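Local coordinates for Lmo1076 protein (Listeria monocytogenes serovar 1/2a, PDB 5JQC), which is a putative secreted autolysin, probably with amidase activity in cell-wall turnover, represented here by its three GW (Gly-Trp dipeptide) domains, at residues A[192-197]-A[252-257]. Residues are numbered along the deposited sequence; the frame is centred on the assembly and turned at random.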
loop_
_atom_site.group_PDB
_atom_site.type_symbol
_atom_site.label_atom_id
_atom_site.label_comp_id
_atom_site.label_asym_id
_atom_site.label_seq_id
_atom_site.Cartn_x
_atom_site.Cartn_y
_atom_site.Cartn_z
ATOM N N ARG A 192 7.386 -43.783 1.749
ATOM C CA ARG A 192 6.695 -43.790 0.466
ATOM C C ARG A 192 7.699 -44.080 -0.638
ATOM O O ARG A 192 8.905 -43.856 -0.492
ATOM C CB ARG A 192 5.985 -42.453 0.176
ATOM C CG ARG A 192 4.977 -42.013 1.235
ATOM C CD ARG A 192 3.741 -42.902 1.273
ATOM N NE ARG A 192 3.143 -42.932 2.609
ATOM C CZ ARG A 192 2.207 -42.088 3.046
ATOM N NH1 ARG A 192 1.748 -41.127 2.253
ATOM N NH2 ARG A 192 1.726 -42.204 4.282
ATOM N N THR A 193 7.190 -44.602 -1.745
ATOM C CA THR A 193 7.994 -44.817 -2.939
ATOM C C THR A 193 7.608 -43.782 -3.987
ATOM O O THR A 193 6.421 -43.600 -4.287
ATOM C CB THR A 193 7.821 -46.242 -3.480
ATOM O OG1 THR A 193 8.288 -47.183 -2.503
ATOM C CG2 THR A 193 8.620 -46.433 -4.770
ATOM N N ILE A 194 8.606 -43.083 -4.513
ATOM C CA ILE A 194 8.382 -42.076 -5.542
ATOM C C ILE A 194 8.145 -42.770 -6.877
ATOM O O ILE A 194 8.908 -43.661 -7.276
ATOM C CB ILE A 194 9.576 -41.112 -5.626
ATOM C CG1 ILE A 194 9.673 -40.259 -4.361
ATOM C CG2 ILE A 194 9.468 -40.227 -6.854
ATOM C CD1 ILE A 194 10.897 -39.378 -4.348
ATOM N N LEU A 195 7.086 -42.366 -7.572
ATOM C CA LEU A 195 6.771 -42.884 -8.898
ATOM C C LEU A 195 6.334 -41.716 -9.771
ATOM O O LEU A 195 5.450 -40.945 -9.379
ATOM C CB LEU A 195 5.685 -43.972 -8.831
ATOM C CG LEU A 195 6.010 -45.302 -8.122
ATOM C CD1 LEU A 195 4.757 -46.167 -7.947
ATOM C CD2 LEU A 195 7.107 -46.088 -8.849
ATOM N N ASN A 196 6.971 -41.587 -10.936
ATOM C CA ASN A 196 6.739 -40.521 -11.924
ATOM C C ASN A 196 6.673 -39.142 -11.254
ATOM O O ASN A 196 5.617 -38.522 -11.102
ATOM C CB ASN A 196 5.483 -40.798 -12.767
ATOM C CG ASN A 196 5.788 -40.924 -14.271
ATOM O OD1 ASN A 196 6.781 -40.388 -14.768
ATOM N ND2 ASN A 196 4.921 -41.632 -14.996
ATOM N N ALA A 197 7.862 -38.679 -10.865
ATOM C CA ALA A 197 8.054 -37.355 -10.289
ATOM C C ALA A 197 8.765 -36.402 -11.246
ATOM O O ALA A 197 9.219 -35.333 -10.821
ATOM C CB ALA A 197 8.835 -37.457 -8.981
ATOM N N GLY A 252 15.011 -32.574 0.199
ATOM C CA GLY A 252 14.340 -31.304 -0.007
ATOM C C GLY A 252 12.839 -31.502 0.079
ATOM O O GLY A 252 12.368 -32.499 0.633
ATOM N N TRP A 253 12.096 -30.548 -0.479
ATOM C CA TRP A 253 10.637 -30.588 -0.464
ATOM C C TRP A 253 10.094 -30.903 -1.855
ATOM O O TRP A 253 10.644 -30.465 -2.868
ATOM C CB TRP A 253 10.057 -29.257 0.010
ATOM C CG TRP A 253 10.339 -28.877 1.442
ATOM C CD1 TRP A 253 11.467 -28.268 1.927
ATOM C CD2 TRP A 253 9.442 -29.012 2.559
ATOM N NE1 TRP A 253 11.333 -28.042 3.285
ATOM C CE2 TRP A 253 10.098 -28.488 3.693
ATOM C CE3 TRP A 253 8.153 -29.541 2.711
ATOM C CZ2 TRP A 253 9.507 -28.491 4.971
ATOM C CZ3 TRP A 253 7.571 -29.537 3.976
ATOM C CH2 TRP A 253 8.242 -29.008 5.083
HETATM N N MSE A 254 8.994 -31.652 -1.906
HETATM C CA MSE A 254 8.377 -31.926 -3.205
HETATM C C MSE A 254 6.883 -32.101 -3.085
HETATM O O MSE A 254 6.387 -32.552 -2.053
HETATM C CB MSE A 254 8.992 -33.168 -3.857
HETATM C CG MSE A 254 8.592 -33.366 -5.318
HETATM SE SE MSE A 254 9.847 -34.557 -6.206
HETATM C CE MSE A 254 9.671 -36.075 -4.996
ATOM N N ASP A 255 6.180 -31.721 -4.151
ATOM C CA ASP A 255 4.733 -31.846 -4.200
ATOM C C ASP A 255 4.301 -33.247 -3.789
ATOM O O ASP A 255 4.950 -34.238 -4.136
ATOM C CB ASP A 255 4.238 -31.536 -5.612
ATOM C CG ASP A 255 2.733 -31.423 -5.681
ATOM O OD1 ASP A 255 2.071 -32.480 -5.773
ATOM O OD2 ASP A 255 2.214 -30.283 -5.631
ATOM N N TYR A 256 3.189 -33.325 -3.053
ATOM C CA TYR A 256 2.776 -34.605 -2.479
ATOM C C TYR A 256 2.379 -35.618 -3.551
ATOM O O TYR A 256 2.444 -36.831 -3.306
ATOM C CB TYR A 256 1.615 -34.408 -1.502
ATOM C CG TYR A 256 0.296 -34.286 -2.206
ATOM C CD1 TYR A 256 -0.068 -33.094 -2.811
ATOM C CD2 TYR A 256 -0.579 -35.365 -2.285
ATOM C CE1 TYR A 256 -1.275 -32.967 -3.469
ATOM C CE2 TYR A 256 -1.792 -35.254 -2.942
ATOM C CZ TYR A 256 -2.137 -34.046 -3.534
ATOM O OH TYR A 256 -3.339 -33.907 -4.200
ATOM N N ARG A 257 1.958 -35.157 -4.730
ATOM C CA ARG A 257 1.548 -36.095 -5.771
ATOM C C ARG A 257 2.713 -36.916 -6.308
ATOM O O ARG A 257 2.484 -37.977 -6.898
ATOM C CB ARG A 257 0.853 -35.347 -6.910
ATOM C CG ARG A 257 -0.458 -34.702 -6.490
ATOM C CD ARG A 257 -0.920 -33.673 -7.506
ATOM N NE ARG A 257 0.063 -32.610 -7.742
ATOM C CZ ARG A 257 -0.200 -31.470 -8.388
ATOM N NH1 ARG A 257 -1.419 -31.239 -8.859
ATOM N NH2 ARG A 257 0.751 -30.556 -8.561
#
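I194 and M254, the latter a selenomethionine, meet tip to tip, the terminal methyl CD1 of I194 lying 3.6 Å from CE of M254. A197 makes the second touch: its CB lies 4.1 Å from SE of M254, so the end of one long side chain serves two apolar partners, its methyl meeting the isoleucine and its selenium the alanine. CG of M254 stands anti to the backbone N (chi1 -169°) and the chain runs on extended before bending at chi3 (56°), a bend that sets CE off the line of the chain and against I194. The isoleucine answers with an extended CG1 branch (chi2 175°), which carries CD1 out to the selenomethionine. All three residues are buried, and no hydrogen bond joins the two segments. The contact belongs to the third GW domain of the chain, an SH3-like unit in which strands 184-194 and 249-255 are the outermost of a four-stranded antiparallel sheet. Strongly curved, that sheet brings the ends of its first and last strands near each other, and the selenomethionine reaches from the last strand to the end of the first and the loop that follows it. V228 and Y223 also touch I194, F244 packs on M254, and A258 reaches A197, whose backbone N donates to OD1 of N224. After D255 the last strand gives way to a 3-10 segment, and an Asx turn marks the change, with N of R257 2.9 Å from OD1 of D255. The same oxygen takes NE of R257 at 2.8 Å in a salt bridge; the two donors approach from opposite faces of the carboxylate plane, a double grip that folds the arginine side chain back toward D255. CG of R257 meanwhile rests 3.4 Å above the ring plane of Y256, offset toward the rim.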